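Local coordinates for protein alanyl-tRNA synthetase (Aquifex aeolicus, PDB 3G98) that catalyses the attachment of alanine to tRNA and, through the C-Ala domain crystallised here, brings editing and aminoacylation together on one tRNA, at residues G7-H12 against K37-I42; K49-I54 against L87-G92; Q33-D38 against G55-I60. All coordinates share one frame; numbering follows the deposited sequence. Where two conformers were deposited one is given.

Interaction 1 of 3, residues G7-H12 against K37-I42; sequences GDFTLH and KDVVFI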
loop_
_atom_site.group_PDB
_atom_site.type_symbol
_atom_site.label_atom_id
_atom_site.label_comp_id
_atom_site.label_asym_id
_atom_site.label_seq_id
_atom_site.Cartn_x
_atom_site.Cartn_y
_atom_site.Cartn_z
ATOM N N GLY A 7 5.912 -6.000 13.348
ATOM C CA GLY A 7 5.671 -5.277 14.582
ATOM C C GLY A 7 4.297 -5.658 15.091
ATOM O O GLY A 7 3.958 -6.834 15.151
ATOM N N ASP A 8 3.492 -4.656 15.426
ATOM C CA ASP A 8 2.168 -4.901 15.970
ATOM C C ASP A 8 1.103 -4.880 14.875
ATOM O O ASP A 8 -0.080 -4.721 15.164
ATOM C CB ASP A 8 1.842 -3.850 17.038
ATOM C CG ASP A 8 0.784 -4.319 18.017
ATOM O OD1 ASP A 8 0.924 -5.437 18.559
ATOM O OD2 ASP A 8 -0.180 -3.561 18.256
ATOM N N PHE A 9 1.523 -5.036 13.618
ATOM C CA PHE A 9 0.595 -4.957 12.485
ATOM C C PHE A 9 0.579 -6.242 11.658
ATOM O O PHE A 9 1.506 -7.045 11.735
ATOM C CB PHE A 9 0.965 -3.768 11.588
ATOM C CG PHE A 9 1.291 -2.515 12.352
ATOM C CD1 PHE A 9 2.606 -2.078 12.466
ATOM C CD2 PHE A 9 0.293 -1.787 12.977
ATOM C CE1 PHE A 9 2.913 -0.928 13.178
ATOM C CE2 PHE A 9 0.594 -0.633 13.691
ATOM C CZ PHE A 9 1.903 -0.204 13.791
ATOM N N THR A 10 -0.488 -6.435 10.879
ATOM C CA THR A 10 -0.534 -7.504 9.880
ATOM C C THR A 10 -0.511 -6.882 8.482
ATOM O O THR A 10 -1.438 -6.162 8.088
ATOM C CB THR A 10 -1.787 -8.405 10.026
ATOM O OG1 THR A 10 -1.776 -9.055 11.303
ATOM C CG2 THR A 10 -1.821 -9.471 8.933
ATOM N N LEU A 11 0.560 -7.152 7.743
ATOM C CA LEU A 11 0.730 -6.594 6.404
ATOM C C LEU A 11 0.224 -7.544 5.324
ATOM O O LEU A 11 0.620 -8.706 5.276
ATOM C CB LEU A 11 2.197 -6.240 6.143
ATOM C CG LEU A 11 2.508 -5.701 4.740
ATOM C CD1 LEU A 11 1.791 -4.386 4.488
ATOM C CD2 LEU A 11 4.017 -5.534 4.546
ATOM N N HIS A 12 -0.675 -7.040 4.481
ATOM C CA HIS A 12 -1.149 -7.764 3.303
ATOM C C HIS A 12 -0.643 -7.031 2.065
ATOM O O HIS A 12 -0.882 -5.825 1.892
ATOM C CB HIS A 12 -2.683 -7.827 3.276
ATOM C CG HIS A 12 -3.286 -8.377 4.529
ATOM N ND1 HIS A 12 -3.454 -9.729 4.742
ATOM C CD2 HIS A 12 -3.748 -7.760 5.643
ATOM C CE1 HIS A 12 -3.994 -9.921 5.934
ATOM N NE2 HIS A 12 -4.183 -8.742 6.500
ATOM N N LYS A 37 -5.820 -4.194 12.995
ATOM C CA LYS A 37 -4.383 -3.977 12.867
ATOM C C LYS A 37 -3.850 -4.266 11.461
ATOM O O LYS A 37 -2.675 -4.574 11.299
ATOM C CB LYS A 37 -3.625 -4.832 13.887
ATOM C CG LYS A 37 -3.904 -6.324 13.775
ATOM C CD LYS A 37 -3.117 -7.117 14.808
ATOM C CE LYS A 37 -1.682 -7.342 14.359
ATOM N NZ LYS A 37 -0.882 -8.040 15.408
ATOM N N ASP A 38 -4.709 -4.154 10.450
ATOM C CA ASP A 38 -4.321 -4.454 9.069
ATOM C C ASP A 38 -3.678 -3.268 8.353
ATOM O O ASP A 38 -4.135 -2.135 8.476
ATOM C CB ASP A 38 -5.538 -4.900 8.258
ATOM C CG ASP A 38 -6.153 -6.184 8.778
ATOM O OD1 ASP A 38 -5.400 -7.096 9.186
ATOM O OD2 ASP A 38 -7.396 -6.281 8.773
ATOM N N VAL A 39 -2.615 -3.552 7.607
ATOM C CA VAL A 39 -2.016 -2.603 6.684
ATOM C C VAL A 39 -2.013 -3.300 5.327
ATOM O O VAL A 39 -1.518 -4.416 5.195
ATOM C CB VAL A 39 -0.555 -2.228 7.079
ATOM C CG1 VAL A 39 0.022 -1.208 6.092
ATOM C CG2 VAL A 39 -0.486 -1.681 8.511
ATOM N N VAL A 40 -2.583 -2.655 4.319
ATOM C CA VAL A 40 -2.699 -3.270 2.998
ATOM C C VAL A 40 -1.916 -2.439 2.002
ATOM O O VAL A 40 -2.141 -1.230 1.881
ATOM C CB VAL A 40 -4.172 -3.333 2.551
ATOM C CG1 VAL A 40 -4.299 -3.977 1.174
ATOM C CG2 VAL A 40 -5.018 -4.053 3.597
ATOM N N PHE A 41 -0.978 -3.071 1.304
ATOM C CA PHE A 41 -0.222 -2.380 0.264
ATOM C C PHE A 41 -0.326 -3.188 -1.008
ATOM O O PHE A 41 0.353 -4.199 -1.175
ATOM C CB PHE A 41 1.237 -2.189 0.707
ATOM C CG PHE A 41 2.143 -1.588 -0.344
ATOM C CD1 PHE A 41 1.712 -0.546 -1.166
ATOM C CD2 PHE A 41 3.447 -2.050 -0.484
ATOM C CE1 PHE A 41 2.570 0.012 -2.121
ATOM C CE2 PHE A 41 4.303 -1.492 -1.421
ATOM C CZ PHE A 41 3.857 -0.464 -2.247
ATOM N N ILE A 42 -1.210 -2.768 -1.902
ATOM C CA ILE A 42 -1.380 -3.522 -3.136
ATOM C C ILE A 42 -1.169 -2.615 -4.329
ATOM O O ILE A 42 -1.316 -1.393 -4.241
ATOM C CB ILE A 42 -2.743 -4.247 -3.230
ATOM C CG1 ILE A 42 -3.901 -3.247 -3.154
ATOM C CG2 ILE A 42 -2.850 -5.325 -2.146
ATOM C CD1 ILE A 42 -5.283 -3.890 -3.307
HETATM O O HOH W 1 1.640 -8.197 14.531
#

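Interaction 2 of 3, residues K49-I54 against L87-G92; sequences KINFVI and LAQGGG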
loop_
_atom_site.group_PDB
_atom_site.type_symbol
_atom_site.label_atom_id
_atom_site.label_comp_id
_atom_site.label_asym_id
_atom_site.label_seq_id
_atom_site.Cartn_x
_atom_site.Cartn_y
_atom_site.Cartn_z
ATOM N N LYS A 49 3.649 1.069 -16.311
ATOM C CA LYS A 49 3.124 1.926 -15.255
ATOM C C LYS A 49 2.672 1.086 -14.067
ATOM O O LYS A 49 2.363 -0.102 -14.212
ATOM C CB LYS A 49 1.959 2.770 -15.776
ATOM C CG LYS A 49 2.333 3.683 -16.938
ATOM C CD LYS A 49 3.547 4.541 -16.593
ATOM C CE LYS A 49 4.013 5.357 -17.794
ATOM N NZ LYS A 49 2.935 6.243 -18.301
ATOM N N ILE A 50 2.626 1.707 -12.893
ATOM C CA ILE A 50 2.114 1.021 -11.720
ATOM C C ILE A 50 1.241 1.957 -10.863
ATOM O O ILE A 50 1.600 3.104 -10.587
ATOM C CB ILE A 50 3.266 0.378 -10.893
ATOM C CG1 ILE A 50 2.729 -0.367 -9.673
ATOM C CG2 ILE A 50 4.298 1.440 -10.462
ATOM C CD1 ILE A 50 3.754 -1.330 -9.079
ATOM N N ASN A 51 0.075 1.462 -10.483
ATOM C CA ASN A 51 -0.814 2.182 -9.582
ATOM C C ASN A 51 -0.798 1.445 -8.253
ATOM O O ASN A 51 -0.742 0.223 -8.232
ATOM C CB ASN A 51 -2.233 2.229 -10.168
ATOM C CG ASN A 51 -3.192 3.052 -9.322
ATOM O OD1 ASN A 51 -3.683 2.593 -8.295
ATOM N ND2 ASN A 51 -3.477 4.276 -9.769
ATOM N N PHE A 52 -0.841 2.183 -7.150
ATOM C CA PHE A 52 -0.711 1.546 -5.851
ATOM C C PHE A 52 -1.580 2.206 -4.777
ATOM O O PHE A 52 -1.904 3.394 -4.855
ATOM C CB PHE A 52 0.763 1.499 -5.418
ATOM C CG PHE A 52 1.469 2.811 -5.536
ATOM C CD1 PHE A 52 2.042 3.203 -6.747
ATOM C CD2 PHE A 52 1.539 3.675 -4.449
ATOM C CE1 PHE A 52 2.685 4.414 -6.874
ATOM C CE2 PHE A 52 2.178 4.905 -4.567
ATOM C CZ PHE A 52 2.753 5.276 -5.785
ATOM N N VAL A 53 -1.944 1.416 -3.776
ATOM C CA VAL A 53 -2.834 1.864 -2.718
ATOM C C VAL A 53 -2.312 1.382 -1.368
ATOM O O VAL A 53 -1.794 0.269 -1.247
ATOM C CB VAL A 53 -4.247 1.279 -2.902
ATOM C CG1 VAL A 53 -5.134 1.595 -1.684
ATOM C CG2 VAL A 53 -4.891 1.779 -4.214
ATOM N N ILE A 54 -2.462 2.227 -0.362
ATOM C CA ILE A 54 -2.223 1.843 1.024
ATOM C C ILE A 54 -3.525 2.059 1.772
ATOM O O ILE A 54 -4.083 3.160 1.753
ATOM C CB ILE A 54 -1.122 2.704 1.684
ATOM C CG1 ILE A 54 0.217 2.538 0.963
ATOM C CG2 ILE A 54 -0.972 2.332 3.170
ATOM C CD1 ILE A 54 1.024 1.374 1.443
ATOM N N LEU A 87 -6.580 5.630 4.095
ATOM C CA LEU A 87 -6.594 5.152 2.711
ATOM C C LEU A 87 -6.017 6.192 1.740
ATOM O O LEU A 87 -6.528 7.317 1.608
ATOM C CB LEU A 87 -8.014 4.765 2.292
ATOM C CG LEU A 87 -8.203 4.009 0.970
ATOM C CD1 LEU A 87 -7.551 2.628 1.026
ATOM C CD2 LEU A 87 -9.682 3.890 0.610
ATOM N N ALA A 88 -4.960 5.797 1.045
ATOM C CA ALA A 88 -4.273 6.698 0.108
ATOM C C ALA A 88 -3.853 5.933 -1.150
ATOM O O ALA A 88 -3.752 4.711 -1.129
ATOM C CB ALA A 88 -3.063 7.326 0.786
ATOM N N GLN A 89 -3.607 6.653 -2.245
ATOM C CA GLN A 89 -3.374 6.017 -3.539
ATOM C C GLN A 89 -2.453 6.874 -4.399
ATOM O O GLN A 89 -2.385 8.094 -4.222
ATOM C CB GLN A 89 -4.725 5.782 -4.243
ATOM C CG GLN A 89 -4.670 5.193 -5.652
ATOM C CD GLN A 89 -6.027 4.636 -6.095
ATOM O OE1 GLN A 89 -7.077 5.108 -5.652
ATOM N NE2 GLN A 89 -6.005 3.620 -6.956
ATOM N N GLY A 90 -1.746 6.239 -5.328
ATOM C CA GLY A 90 -0.849 6.973 -6.218
ATOM C C GLY A 90 -0.510 6.205 -7.483
ATOM O O GLY A 90 -0.892 5.037 -7.650
ATOM N N GLY A 91 0.206 6.875 -8.382
ATOM C CA GLY A 91 0.678 6.248 -9.608
ATOM C C GLY A 91 2.164 6.507 -9.753
ATOM O O GLY A 91 2.690 7.486 -9.207
ATOM N N GLY A 92 2.845 5.622 -10.471
ATOM C CA GLY A 92 4.289 5.711 -10.627
ATOM C C GLY A 92 4.771 5.074 -11.912
ATOM O O GLY A 92 3.977 4.496 -12.661
#

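Interaction 3 of 3, residues Q33-D38 against G55-I60; sequences QRTKKD and GVSKEI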
loop_
_atom_site.group_PDB
_atom_site.type_symbol
_atom_site.label_atom_id
_atom_site.label_comp_id
_atom_site.label_asym_id
_atom_site.label_seq_id
_atom_site.Cartn_x
_atom_site.Cartn_y
_atom_site.Cartn_z
ATOM N N GLN A 33 -10.633 -3.810 6.451
ATOM C CA GLN A 33 -11.799 -3.877 7.324
ATOM C C GLN A 33 -11.793 -5.187 8.106
ATOM O O GLN A 33 -12.612 -5.398 9.001
ATOM C CB GLN A 33 -13.071 -3.785 6.485
ATOM C CG GLN A 33 -13.240 -2.477 5.739
ATOM C CD GLN A 33 -14.454 -2.480 4.834
ATOM O OE1 GLN A 33 -15.345 -3.314 4.977
ATOM N NE2 GLN A 33 -14.499 -1.538 3.898
ATOM N N ARG A 34 -10.848 -6.051 7.755
ATOM C CA ARG A 34 -10.744 -7.399 8.299
ATOM C C ARG A 34 -10.567 -7.363 9.816
ATOM O O ARG A 34 -11.435 -7.813 10.569
ATOM C CB ARG A 34 -9.552 -8.108 7.646
ATOM C CG ARG A 34 -9.703 -9.609 7.421
ATOM C CD ARG A 34 -9.939 -10.372 8.721
ATOM N NE ARG A 34 -9.487 -11.760 8.633
ATOM C CZ ARG A 34 -9.985 -12.661 7.791
ATOM N NH1 ARG A 34 -10.948 -12.324 6.943
ATOM N NH2 ARG A 34 -9.511 -13.900 7.790
ATOM N N THR A 35 -9.436 -6.825 10.258
ATOM C CA THR A 35 -9.146 -6.714 11.679
ATOM C C THR A 35 -9.027 -5.254 12.098
ATOM O O THR A 35 -9.560 -4.358 11.442
ATOM C CB THR A 35 -7.840 -7.457 12.060
ATOM O OG1 THR A 35 -6.713 -6.786 11.481
ATOM C CG2 THR A 35 -7.877 -8.905 11.585
ATOM N N LYS A 36 -8.319 -5.026 13.198
ATOM C CA LYS A 36 -8.088 -3.678 13.694
ATOM C C LYS A 36 -6.609 -3.316 13.615
ATOM O O LYS A 36 -6.197 -2.261 14.099
ATOM C CB LYS A 36 -8.591 -3.550 15.132
ATOM C CG LYS A 36 -10.106 -3.669 15.269
ATOM C CD LYS A 36 -10.554 -3.447 16.703
ATOM C CE LYS A 36 -9.956 -4.490 17.635
ATOM N NZ LYS A 36 -10.354 -4.264 19.052
ATOM N N LYS A 37 -5.820 -4.194 12.995
ATOM C CA LYS A 37 -4.383 -3.977 12.867
ATOM C C LYS A 37 -3.850 -4.266 11.461
ATOM O O LYS A 37 -2.675 -4.574 11.299
ATOM C CB LYS A 37 -3.625 -4.832 13.887
ATOM C CG LYS A 37 -3.904 -6.324 13.775
ATOM C CD LYS A 37 -3.117 -7.117 14.808
ATOM C CE LYS A 37 -1.682 -7.342 14.359
ATOM N NZ LYS A 37 -0.882 -8.040 15.408
ATOM N N ASP A 38 -4.709 -4.154 10.450
ATOM C CA ASP A 38 -4.321 -4.454 9.069
ATOM C C ASP A 38 -3.678 -3.268 8.353
ATOM O O ASP A 38 -4.135 -2.135 8.476
ATOM C CB ASP A 38 -5.538 -4.900 8.258
ATOM C CG ASP A 38 -6.153 -6.184 8.778
ATOM O OD1 ASP A 38 -5.400 -7.096 9.186
ATOM O OD2 ASP A 38 -7.396 -6.281 8.773
ATOM N N GLY A 55 -4.029 0.997 2.389
ATOM C CA GLY A 55 -5.204 1.099 3.253
ATOM C C GLY A 55 -4.851 0.537 4.611
ATOM O O GLY A 55 -4.161 -0.478 4.699
ATOM N N VAL A 56 -5.296 1.197 5.675
ATOM C CA VAL A 56 -5.026 0.700 7.019
ATOM C C VAL A 56 -6.328 0.581 7.809
ATOM O O VAL A 56 -7.308 1.265 7.508
ATOM C CB VAL A 56 -3.982 1.574 7.798
ATOM C CG1 VAL A 56 -2.683 1.725 7.003
ATOM C CG2 VAL A 56 -4.544 2.930 8.142
ATOM N N SER A 57 -6.350 -0.309 8.792
ATOM C CA SER A 57 -7.494 -0.390 9.692
ATOM C C SER A 57 -7.685 0.974 10.332
ATOM O O SER A 57 -6.717 1.597 10.773
ATOM C CB SER A 57 -7.239 -1.429 10.775
ATOM O OG SER A 57 -7.154 -2.723 10.229
ATOM N N LYS A 58 -8.922 1.447 10.407
ATOM C CA LYS A 58 -9.142 2.806 10.899
ATOM C C LYS A 58 -8.552 3.023 12.294
ATOM O O LYS A 58 -8.093 4.127 12.618
ATOM C CB LYS A 58 -10.622 3.197 10.848
ATOM C CG LYS A 58 -10.873 4.621 11.324
ATOM C CD LYS A 58 -11.772 5.397 10.372
ATOM C CE LYS A 58 -11.736 6.889 10.715
ATOM N NZ LYS A 58 -12.209 7.725 9.571
ATOM N N GLU A 59 -8.535 1.965 13.102
ATOM C CA GLU A 59 -8.039 2.047 14.477
ATOM C C GLU A 59 -6.554 2.410 14.575
ATOM O O GLU A 59 -6.114 2.928 15.593
ATOM C CB GLU A 59 -8.300 0.741 15.230
ATOM C CG GLU A 59 -9.775 0.460 15.501
ATOM C CD GLU A 59 -10.480 -0.215 14.333
ATOM O OE1 GLU A 59 -9.836 -0.442 13.281
ATOM O OE2 GLU A 59 -11.683 -0.527 14.473
ATOM N N ILE A 60 -5.786 2.145 13.520
ATOM C CA ILE A 60 -4.338 2.376 13.560
ATOM C C ILE A 60 -3.874 3.520 12.648
ATOM O O ILE A 60 -2.685 3.648 12.353
ATOM C CB ILE A 60 -3.544 1.089 13.233
ATOM C CG1 ILE A 60 -3.811 0.640 11.792
ATOM C CG2 ILE A 60 -3.895 -0.014 14.217
ATOM C CD1 ILE A 60 -2.880 -0.460 11.311
#

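Interaction 1 of 3, residues G7-H12 against K37-I42
CG of His12 stands anti to its own carbonyl carbon (chi1 -54°), CG of Asp38 does the same (chi1 -63°), and so imidazole and carboxylate meet on the face of the sheet that also carries Thr10 and Val40. OD1 of Asp38 sits at the edge of the His12 ring, in its plane, and takes a weak hydrogen bond from NE2 at 3.4 Å; the two planes are turned 71° apart. The other carboxylate oxygen, OD2, is engaged by Thr35, while OG1 of Thr10 turns to Asn5.

The backbones that carry these groups form a parallel strand pair, the two strands of a beta-alpha-beta unit joined through helix 21-31. Thr10 N gives to Lys37 O and Val39 N to Thr10 O, each donor above the carbonyl plane. His12 N then reaches Val39 O at 2.8 Å and Phe41 N reaches His12 O, both nearly along the C=O axis.

On the opposite face Val39 is held by two neighbours: its CG1 lies 4.0 Å from CD1 of Leu11, and its CG2 meets CB of Phe9. Leu11 and Phe41 continue onto helix 98-110.

At the start of the pairing, Lys37 has CG in the crowded position between N and C, bends at its third torsion, and lays CE 3.2 Å from Asp8 O. Its NZ gives to a water at 2.7 Å, which in turn donates to Gly7 O and Phe9 O. With Asp8 OD1 4.5 Å from NZ, beyond a salt bridge, the ammonium is linked to the carbonyls of Gly7 and Phe9 through water, while Asp38 would probably favour a protonated His12.

Interaction 2 of 3, residues K49-I54 against L87-G92
Strands 49-56 and 87-92 lie side by side, antiparallel, inside the mixed sheet of the DHHA1-family domain, and Gln89 shows how their side chains interlock. CG is anti to the backbone N and the chain is extended beyond it, so the residue lies across strand 49-54 toward Asn51. CB rests near Phe52 O, and CG comes to 3.4 Å from that same oxygen. CD passes over CG2 of Val53 at 3.6 Å. At the tip NE2 gives a nearly straight bond (167°) to OD1 of Asn51 at 2.9 Å, in the Gln89 amide plane and on a lone pair of OD1, the two amides turned 80° against each other. NE2 also binds Pro21 O and OE1 takes NH1 of Arg25, so the amide is gripped from the side of helix 21-31. Asn51 was modelled in two conformers, and this bond belongs to the one described.

The other face is carried by Phe52. Its CG takes the crowded position between N and C (chi1 50°), which lays the ring over the glycine backbone: CA of Gly90 sits over the ring face, a CH-pi contact 4.2 Å from the centroid, and Gly90 O lies over the face toward the rim. CE1 reaches C of Gly91. Without a side chain, Gly90 lets the ring come this close to the strand; Gly92 N lies at the ring edge, and Ile70 of helix 66-76 also packs on Phe52.

Paired N-H...O bonds join Ile50 with Gly92, Phe52 with Gly90 and Ile54 with Ala88. Near the far end CG1 of Val53 touches CD1 of Leu87 at 3.8 Å.

Interaction 3 of 3, residues Q33-D38 against G55-I60
Ser57 carries the tight half of this contact. Its OG is anti to the carbonyl carbon, beside its own N, and points into the turn before strand 38-46, where it accepts the backbone N-H of Asp38 at 2.8 Å. The same hydroxyl is also bonded to Arg32 O, so it ties the residue just after helix 21-31 to the start of strand 38-46. The backbone N of the same residue gives back to Asp38 O at 2.9 Å, in the carbonyl plane, and CA of Val56 leans on that oxygen as well. Ser57 thus grips Asp38 at both N and O.

Ile60 packs beside Ser57 against the same backbone. Its CG1 takes the crowded position between N and C (chi1 65°), which sets CG2 3.2 Å from Lys36 O, a tight fit, and brings CD1 to 3.5 Å from Asp38 O. A backbone bond from Ile60 N to Ser57 O folds 57-60 into the short turn that presents both residues.

The 33-38 turn is braced internally too. OD2 of Asp38 receives Thr35 N at 2.6 Å, from above the carboxylate plane. Lys37 N gives to OG1 of Thr35, an ST turn, although the place of that hydroxyl is less sure.

Toward solvent the packing loosens. Lys36 and Glu59, both exposed, cross obliquely, aliphatic part against carboxylate, with CG of Lys36 3.6 Å from CD of Glu59. Their charges do not meet: NZ of Lys36 is 6.1 Å from OE2 of Glu59, so any attraction is long-range.

The contact therefore joins the loop after helix 21-31 to the end of strand 49-56. Val56 and Ile60 both reach back to Val39 of strand 38-46, and Ile60 also meets Phe9 of strand 9-17.

All three contacts reach one mixed sheet; interactions 1 and 2 lie within it, buried residues beside partly exposed ones, and interaction 3 lies at its margin. The first two join through neighbouring strands 38-46 and 49-56: Ile42 O probably takes the N-H of Val53, and Phe41 packs on Ile54. Interaction 1 is parallel, interaction 2 antiparallel; each has a polar side-chain pair on the face toward helix 21-31, mixed there with valines, and mainly apolar side chains on the other. Interaction 3 shares Lys37 and Asp38 with interaction 1 and strand 49-56 with interaction 2. There a serine hydroxyl supplies one of the two bonds across the contact, and exposed charges fringe it.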